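Local coordinates for uncharacterized protein (Staphylococcus aureus subsp. aureus Mu50, PDB 4QXZ) that is of unknown function but folds into a beta-barrel core, resembling type VI secretion system proteins, with a two-helix pair attached, at residues 59-64 against 111-116; 79-84 against 99-104. All coordinates share one frame; numbering follows the deposited sequence.

Followed from the N terminus, the chain lays down strands 23-32, 38-41, 45-51 and 57-65 of the curled antiparallel sheet, then leaves it for helix 69-77 and returns as the hairpin of strands 82-88 and 96-107. Contact 2 (79-84 with 99-104) closes the small loop of that hairpin. Strand 111-121 comes next and pairs back onto 57-65 in contact 1 (59-64 with 111-116), closing a larger loop inside which contact 2 is nested. The centres lie about 12 Å apart, and because strands 96-107 and 111-121 are neighbours, the two contacts form one continuous wall of the barrel, with helix 69-77 packed against both.

Contact 1 of 2, residues 59-64 against 111-116; sequences LLEIVI and TMSIVF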
ATOM      1  N   LEU A  59     -10.017  -0.906  -5.895  1.00 46.05           N
ATOM      2  CA  LEU A  59     -10.076   0.544  -6.030  1.00 48.52           C
ATOM      3  C   LEU A  59      -8.667   1.049  -6.196  1.00 45.51           C
ATOM      4  O   LEU A  59      -7.818   0.762  -5.357  1.00 44.09           O
ATOM      5  CB  LEU A  59     -10.709   1.165  -4.790  1.00 53.20           C
ATOM      6  CG  LEU A  59     -11.478   2.476  -4.976  1.00 58.70           C
ATOM      7  CD1 LEU A  59     -12.576   2.353  -6.031  1.00 59.34           C
ATOM      8  CD2 LEU A  59     -12.076   2.900  -3.640  1.00 61.80           C
ATOM      9  N   LEU A  60      -8.414   1.762  -7.292  1.00 44.19           N
ATOM     10  CA  LEU A  60      -7.085   2.306  -7.575  1.00 43.05           C
ATOM     11  C   LEU A  60      -7.183   3.806  -7.458  1.00 41.48           C
ATOM     12  O   LEU A  60      -8.060   4.415  -8.076  1.00 41.13           O
ATOM     13  CB  LEU A  60      -6.608   1.919  -8.981  1.00 43.63           C
ATOM     14  CG  LEU A  60      -5.344   2.623  -9.548  1.00 43.44           C
ATOM     15  CD1 LEU A  60      -4.108   2.191  -8.787  1.00 40.02           C
ATOM     16  CD2 LEU A  60      -5.148   2.387 -11.046  1.00 42.35           C
ATOM     17  N   GLU A  61      -6.308   4.390  -6.643  1.00 43.47           N
ATOM     18  CA  GLU A  61      -6.187   5.848  -6.544  1.00 45.65           C
ATOM     19  C   GLU A  61      -4.773   6.243  -6.917  1.00 44.47           C
ATOM     20  O   GLU A  61      -3.812   5.723  -6.339  1.00 44.40           O
ATOM     21  CB  GLU A  61      -6.517   6.346  -5.139  1.00 49.68           C
ATOM     22  CG  GLU A  61      -6.715   7.867  -5.071  1.00 57.28           C
ATOM     23  CD  GLU A  61      -7.223   8.382  -3.717  1.00 60.52           C
ATOM     24  OE1 GLU A  61      -8.092   7.732  -3.107  1.00 58.72           O
ATOM     25  OE2 GLU A  61      -6.760   9.462  -3.267  1.00 65.03           O
ATOM     26  N   ILE A  62      -4.647   7.139  -7.895  1.00 39.80           N
ATOM     27  CA  ILE A  62      -3.341   7.624  -8.322  1.00 39.95           C
ATOM     28  C   ILE A  62      -3.327   9.132  -8.379  1.00 40.11           C
ATOM     29  O   ILE A  62      -4.371   9.767  -8.533  1.00 39.51           O
ATOM     30  CB  ILE A  62      -2.940   7.097  -9.722  1.00 40.32           C
ATOM     31  CG1 ILE A  62      -3.992   7.469 -10.775  1.00 39.78           C
ATOM     32  CG2 ILE A  62      -2.747   5.598  -9.692  1.00 40.38           C
ATOM     33  CD1 ILE A  62      -3.620   7.071 -12.179  1.00 40.20           C
ATOM     34  N   VAL A  63      -2.130   9.694  -8.280  1.00 41.13           N
ATOM     35  CA  VAL A  63      -1.932  11.120  -8.495  1.00 44.30           C
ATOM     36  C   VAL A  63      -0.986  11.310  -9.669  1.00 44.80           C
ATOM     37  O   VAL A  63       0.102  10.750  -9.683  1.00 44.74           O
ATOM     38  CB  VAL A  63      -1.354  11.803  -7.246  1.00 48.41           C
ATOM     39  CG1 VAL A  63      -1.152  13.302  -7.491  1.00 49.78           C
ATOM     40  CG2 VAL A  63      -2.282  11.565  -6.051  1.00 48.42           C
ATOM     41  N   ILE A  64      -1.421  12.080 -10.661  1.00 45.64           N
ATOM     42  CA  ILE A  64      -0.607  12.351 -11.836  1.00 46.64           C
ATOM     43  C   ILE A  64      -0.721  13.817 -12.226  1.00 46.40           C
ATOM     44  O   ILE A  64      -1.507  14.559 -11.653  1.00 48.92           O
ATOM     45  CB  ILE A  64      -1.019  11.470 -13.031  1.00 47.45           C
ATOM     46  CG1 ILE A  64      -2.507  11.637 -13.359  1.00 47.58           C
ATOM     47  CG2 ILE A  64      -0.682  10.010 -12.750  1.00 48.23           C
ATOM     48  CD1 ILE A  64      -2.921  11.007 -14.683  1.00 48.48           C
ATOM     49  N   THR A 111      -1.511  18.828 -10.538  1.00 54.22           N
ATOM     50  CA  THR A 111      -1.701  17.417 -10.456  1.00 49.72           C
ATOM     51  C   THR A 111      -3.153  17.137 -10.415  1.00 49.71           C
ATOM     52  O   THR A 111      -3.924  18.016 -10.253  1.00 55.08           O
ATOM     53  CB  THR A 111      -1.052  16.826  -9.223  1.00 46.73           C
ATOM     54  OG1 THR A 111      -1.554  17.480  -8.073  1.00 44.22           O
ATOM     55  CG2 THR A 111       0.381  17.020  -9.289  1.00 45.65           C
ATOM     56  N   MET A 112      -3.511  15.899 -10.651  1.00 44.91           N
ATOM     57  CA  MET A 112      -4.855  15.421 -10.488  1.00 42.35           C
ATOM     58  C   MET A 112      -4.865  14.104  -9.752  1.00 44.43           C
ATOM     59  O   MET A 112      -3.937  13.360  -9.800  1.00 45.94           O
ATOM     60  CB  MET A 112      -5.563  15.311 -11.832  1.00 38.29           C
ATOM     61  CG  MET A 112      -4.928  14.403 -12.847  1.00 36.69           C
ATOM     62  SD  MET A 112      -5.422  14.678 -14.501  1.00 30.34           S
ATOM     63  CE  MET A 112      -6.998  14.071 -14.435  1.00 33.81           C
ATOM     64  N   SER A 113      -5.940  13.844  -9.047  1.00 48.98           N
ATOM     65  CA  SER A 113      -6.153  12.584  -8.349  1.00 50.96           C
ATOM     66  C   SER A 113      -7.334  11.819  -8.975  1.00 49.53           C
ATOM     67  O   SER A 113      -8.447  12.342  -9.093  1.00 47.50           O
ATOM     68  CB  SER A 113      -6.423  12.850  -6.873  1.00 50.47           C
ATOM     69  OG  SER A 113      -7.204  11.808  -6.339  1.00 59.90           O
ATOM     70  N   ILE A 114      -7.085  10.574  -9.363  1.00 45.89           N
ATOM     71  CA  ILE A 114      -8.083   9.789 -10.068  1.00 44.78           C
ATOM     72  C   ILE A 114      -8.303   8.468  -9.375  1.00 44.62           C
ATOM     73  O   ILE A 114      -7.348   7.719  -9.151  1.00 46.47           O
ATOM     74  CB  ILE A 114      -7.656   9.494 -11.517  1.00 44.49           C
ATOM     75  CG1 ILE A 114      -7.161  10.766 -12.200  1.00 41.75           C
ATOM     76  CG2 ILE A 114      -8.819   8.897 -12.292  1.00 42.71           C
ATOM     77  CD1 ILE A 114      -6.439  10.502 -13.493  1.00 42.74           C
ATOM     78  N   VAL A 115      -9.568   8.189  -9.066  1.00 44.39           N
ATOM     79  CA  VAL A 115     -10.006   6.909  -8.521  1.00 42.84           C
ATOM     80  C   VAL A 115     -10.607   6.080  -9.657  1.00 40.48           C
ATOM     81  O   VAL A 115     -11.437   6.585 -10.415  1.00 39.12           O
ATOM     82  CB  VAL A 115     -11.057   7.142  -7.413  1.00 47.07           C
ATOM     83  CG1 VAL A 115     -11.679   5.826  -6.941  1.00 48.43           C
ATOM     84  CG2 VAL A 115     -10.428   7.885  -6.234  1.00 46.50           C
ATOM     85  N   PHE A 116     -10.187   4.822  -9.787  1.00 39.34           N
ATOM     86  CA  PHE A 116     -10.770   3.896 -10.781  1.00 39.02           C
ATOM     87  C   PHE A 116     -11.478   2.762 -10.100  1.00 40.21           C
ATOM     88  O   PHE A 116     -11.018   2.298  -9.072  1.00 41.09           O
ATOM     89  CB  PHE A 116      -9.698   3.240 -11.655  1.00 38.29           C
ATOM     90  CG  PHE A 116      -8.797   4.210 -12.351  1.00 36.59           C
ATOM     91  CD1 PHE A 116      -7.795   4.853 -11.660  1.00 37.13           C
ATOM     92  CD2 PHE A 116      -8.945   4.459 -13.696  1.00 36.02           C
ATOM     93  CE1 PHE A 116      -6.968   5.742 -12.301  1.00 38.61           C
ATOM     94  CE2 PHE A 116      -8.132   5.344 -14.348  1.00 34.71           C
ATOM     95  CZ  PHE A 116      -7.137   5.990 -13.650  1.00 38.06           C
TER
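Leu-60, Ile-62 and Ile-64 each exchange two backbone hydrogen bonds with Phe-116, Ile-114 and Met-112, respectively, a regular antiparallel pairing that joins strands 57-65 and 111-121 in the wall of the beta-barrel core. All six bonds are fairly straight; Phe-116 N meets Leu-60 O at 2.8 Å with an N-H...O angle of 163°. At the intervening non-hydrogen-bonded pairs, CA-H...O contacts fill in, as from Val-115 CA to Leu-60 O at 3.2 Å.

The two faces of the sheet differ in character. The one carrying Leu-60, Ile-62, Ile-64, Met-112, Ile-114 and Phe-116 is apolar; Phe-72 of helix 69-77 packs on Ile-64, Ile-114 and Phe-116, and Tyr-69 on Met-112. Here Leu-60 runs alongside Phe-116, its CD2 lying 3.7 Å from Phe-116 CD1. Ile-62 meets the same ring at its edge, near the ring plane: a chi1 of 57° sets CG1 between the backbone N and carbonyl carbon, whence CD1 reaches within 3.6 Å of Phe-116 CE1. Phe-29 meets the ring as well, with planes at about 45°. Farther along, Ile-64 lies beside Met-112 and touches Ile-114 methyl to methyl.

The other face, with Glu-61, Val-63, Ser-113 and Val-115, is partly polar. Val-115 spreads its two methyls between neighbours: CG2 lies against the aliphatic CG of Glu-61, while CG1 sits 3.7 Å from Leu-59 CD1.

Contact 2 of 2, residues 79-84 against 99-104; sequences EQLLDI and ESTVKS
Leu-82 and Ser-100 form an antiparallel hydrogen-bonded pair in the hairpin of strands 82-88 and 96-107, with Asp-83 and Glu-99 the non-hydrogen-bonded pair next to it; before Leu-82 the chain turns away from strand 96-107, and the short strand segments run at 121° to each other. Leu-82 N gives its hydrogen to Ser-100 O at 2.7 Å, and Ser-100 N returns a bond to Leu-82 O at 2.8 Å. The chain leaves helix 69-77 through a Schellman motif at Glu-79, and the residues that follow pass beside Thr-101, whose CG2 methyl lies 3.5 Å from Gln-80 O. Farther along, Lys-103 and Ser-104 form a classic beta bulge opposite Val-115 of strand 111-121.

On the outer part of the contact, Leu-81 and Thr-101 lie side by side, with Leu-81 CD2 3.6 Å from Thr-101 CG2. Glu-99 is stretched out, CG anti to the backbone N (chi1 -177°), which carries its carboxylate across to the flank of Leu-81, where OE2 lies 3.8 Å from CD1.

The buried side is lined by Leu-82, Ser-100, Val-102 and Ile-84. Leu-82 and Val-102 meet loosely through methyls where Tyr-75 of helix 69-77 touches both, and Cys-118 of strand 111-121 touches both Ile-84 and Ser-100. Between these two residues a hydroxyl faces hydrocarbon: Ser-100 OG sits 3.5 Å from Ile-84 CD1 and 3.7 Å from Ile-84 CG2.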
ATOM      1  N   GLU A  79     -17.956   6.781 -19.838  1.00 55.83           N
ATOM      2  CA  GLU A  79     -17.823   5.518 -19.080  1.00 58.10           C
ATOM      3  C   GLU A  79     -16.944   4.481 -19.800  1.00 54.89           C
ATOM      4  O   GLU A  79     -17.220   3.285 -19.782  1.00 51.35           O
ATOM      5  CB  GLU A  79     -19.200   4.951 -18.754  1.00 59.81           C
ATOM      6  CG  GLU A  79     -20.075   5.971 -18.034  1.00 65.91           C
ATOM      7  CD  GLU A  79     -21.253   5.359 -17.294  1.00 70.40           C
ATOM      8  OE1 GLU A  79     -21.144   4.211 -16.812  1.00 69.37           O
ATOM      9  OE2 GLU A  79     -22.294   6.040 -17.184  1.00 72.89           O
ATOM     10  N   GLN A  80     -15.883   4.979 -20.427  1.00 51.67           N
ATOM     11  CA  GLN A  80     -14.916   4.171 -21.157  1.00 52.79           C
ATOM     12  C   GLN A  80     -14.371   2.998 -20.369  1.00 49.24           C
ATOM     13  O   GLN A  80     -13.893   3.177 -19.260  1.00 49.98           O
ATOM     14  CB  GLN A  80     -13.723   5.049 -21.511  1.00 56.69           C
ATOM     15  CG  GLN A  80     -12.725   4.371 -22.412  1.00 59.70           C
ATOM     16  CD  GLN A  80     -13.287   4.200 -23.788  1.00 64.03           C
ATOM     17  OE1 GLN A  80     -13.533   3.082 -24.244  1.00 67.02           O
ATOM     18  NE2 GLN A  80     -13.533   5.317 -24.453  1.00 64.99           N
ATOM     19  N   LEU A  81     -14.401   1.816 -20.967  1.00 50.09           N
ATOM     20  CA  LEU A  81     -13.794   0.620 -20.383  1.00 51.64           C
ATOM     21  C   LEU A  81     -12.311   0.638 -20.708  1.00 49.78           C
ATOM     22  O   LEU A  81     -11.930   0.685 -21.880  1.00 48.10           O
ATOM     23  CB  LEU A  81     -14.446  -0.648 -20.929  1.00 54.91           C
ATOM     24  CG  LEU A  81     -15.921  -0.783 -20.528  1.00 61.60           C
ATOM     25  CD1 LEU A  81     -16.612  -1.969 -21.190  1.00 60.76           C
ATOM     26  CD2 LEU A  81     -16.033  -0.886 -19.010  1.00 67.04           C
ATOM     27  N   LEU A  82     -11.481   0.628 -19.670  1.00 44.02           N
ATOM     28  CA  LEU A  82     -10.033   0.812 -19.833  1.00 44.09           C
ATOM     29  C   LEU A  82      -9.290  -0.456 -19.448  1.00 41.64           C
ATOM     30  O   LEU A  82      -9.564  -1.036 -18.407  1.00 49.42           O
ATOM     31  CB  LEU A  82      -9.539   1.978 -18.968  1.00 41.67           C
ATOM     32  CG  LEU A  82     -10.132   3.351 -19.275  1.00 39.64           C
ATOM     33  CD1 LEU A  82      -9.746   4.352 -18.202  1.00 41.74           C
ATOM     34  CD2 LEU A  82      -9.667   3.841 -20.630  1.00 38.98           C
ATOM     35  N   ASP A  83      -8.374  -0.887 -20.308  1.00 39.44           N
ATOM     36  CA  ASP A  83      -7.556  -2.064 -20.074  1.00 38.14           C
ATOM     37  C   ASP A  83      -6.222  -1.581 -19.487  1.00 35.29           C
ATOM     38  O   ASP A  83      -5.370  -0.997 -20.181  1.00 33.63           O
ATOM     39  CB  ASP A  83      -7.337  -2.824 -21.385  1.00 36.09           C
ATOM     40  CG  ASP A  83      -6.825  -4.260 -21.185  1.00 38.26           C
ATOM     41  OD1 ASP A  83      -7.021  -4.870 -20.100  1.00 38.86           O
ATOM     42  OD2 ASP A  83      -6.235  -4.806 -22.150  1.00 39.19           O
ATOM     43  N   ILE A  84      -6.047  -1.821 -18.201  1.00 34.12           N
ATOM     44  CA  ILE A  84      -4.919  -1.229 -17.488  1.00 34.70           C
ATOM     45  C   ILE A  84      -3.972  -2.266 -16.905  1.00 36.23           C
ATOM     46  O   ILE A  84      -4.349  -3.426 -16.671  1.00 37.28           O
ATOM     47  CB  ILE A  84      -5.373  -0.270 -16.372  1.00 32.35           C
ATOM     48  CG1 ILE A  84      -6.030  -1.014 -15.215  1.00 32.00           C
ATOM     49  CG2 ILE A  84      -6.323   0.773 -16.922  1.00 32.52           C
ATOM     50  CD1 ILE A  84      -6.329  -0.126 -14.008  1.00 30.07           C
ATOM     51  N   GLU A  99      -9.615  -4.510 -15.746  1.00 44.45           N
ATOM     52  CA  GLU A  99     -10.531  -3.789 -16.603  1.00 47.99           C
ATOM     53  C   GLU A  99     -11.184  -2.765 -15.692  1.00 43.84           C
ATOM     54  O   GLU A  99     -11.722  -3.133 -14.635  1.00 40.06           O
ATOM     55  CB  GLU A  99     -11.572  -4.736 -17.215  1.00 51.83           C
ATOM     56  CG  GLU A  99     -12.535  -4.060 -18.193  1.00 63.09           C
ATOM     57  CD  GLU A  99     -13.546  -5.027 -18.839  1.00 73.23           C
ATOM     58  OE1 GLU A  99     -13.500  -6.229 -18.474  1.00 72.39           O
ATOM     59  OE2 GLU A  99     -14.382  -4.609 -19.700  1.00 69.73           O
ATOM     60  N   SER A 100     -11.148  -1.491 -16.089  1.00 41.06           N
ATOM     61  CA  SER A 100     -11.659  -0.443 -15.214  1.00 42.10           C
ATOM     62  C   SER A 100     -12.344   0.737 -15.894  1.00 43.32           C
ATOM     63  O   SER A 100     -12.236   0.943 -17.122  1.00 43.34           O
ATOM     64  CB  SER A 100     -10.514   0.084 -14.330  1.00 43.13           C
ATOM     65  OG  SER A 100      -9.578   0.805 -15.089  1.00 42.67           O
ATOM     66  N   THR A 101     -13.038   1.513 -15.053  1.00 42.85           N
ATOM     67  CA  THR A 101     -13.646   2.793 -15.437  1.00 44.03           C
ATOM     68  C   THR A 101     -13.267   3.879 -14.438  1.00 45.93           C
ATOM     69  O   THR A 101     -13.067   3.603 -13.238  1.00 45.87           O
ATOM     70  CB  THR A 101     -15.181   2.696 -15.460  1.00 44.98           C
ATOM     71  OG1 THR A 101     -15.622   2.161 -14.214  1.00 46.05           O
ATOM     72  CG2 THR A 101     -15.664   1.769 -16.574  1.00 47.09           C
ATOM     73  N   VAL A 102     -13.199   5.118 -14.918  1.00 47.80           N
ATOM     74  CA  VAL A 102     -12.930   6.252 -14.034  1.00 51.99           C
ATOM     75  C   VAL A 102     -14.168   6.583 -13.194  1.00 55.48           C
ATOM     76  O   VAL A 102     -15.256   6.813 -13.736  1.00 56.13           O
ATOM     77  CB  VAL A 102     -12.492   7.501 -14.813  1.00 54.42           C
ATOM     78  CG1 VAL A 102     -12.115   8.619 -13.842  1.00 54.79           C
ATOM     79  CG2 VAL A 102     -11.327   7.163 -15.739  1.00 55.33           C
ATOM     80  N   LYS A 103     -13.987   6.602 -11.875  1.00 58.18           N
ATOM     81  CA  LYS A 103     -15.072   6.815 -10.921  1.00 59.48           C
ATOM     82  C   LYS A 103     -15.148   8.271 -10.452  1.00 62.14           C
ATOM     83  O   LYS A 103     -16.236   8.814 -10.306  1.00 61.14           O
ATOM     84  CB  LYS A 103     -14.843   5.924  -9.723  1.00 62.56           C
ATOM     85  CG  LYS A 103     -16.006   5.827  -8.776  1.00 68.07           C
ATOM     86  CD  LYS A 103     -15.582   5.054  -7.538  1.00 71.27           C
ATOM     87  CE  LYS A 103     -16.635   4.032  -7.135  1.00 75.03           C
ATOM     88  NZ  LYS A 103     -17.903   4.683  -6.707  1.00 77.19           N
ATOM     89  N   SER A 104     -13.992   8.888 -10.198  1.00 61.52           N
ATOM     90  CA  SER A 104     -13.938  10.289  -9.777  1.00 60.31           C
ATOM     91  C   SER A 104     -12.595  10.930 -10.118  1.00 59.80           C
ATOM     92  O   SER A 104     -11.572  10.250 -10.196  1.00 57.38           O
ATOM     93  CB  SER A 104     -14.241  10.426  -8.275  1.00 60.72           C
ATOM     94  OG  SER A 104     -13.166  10.007  -7.457  1.00 56.92           O
TER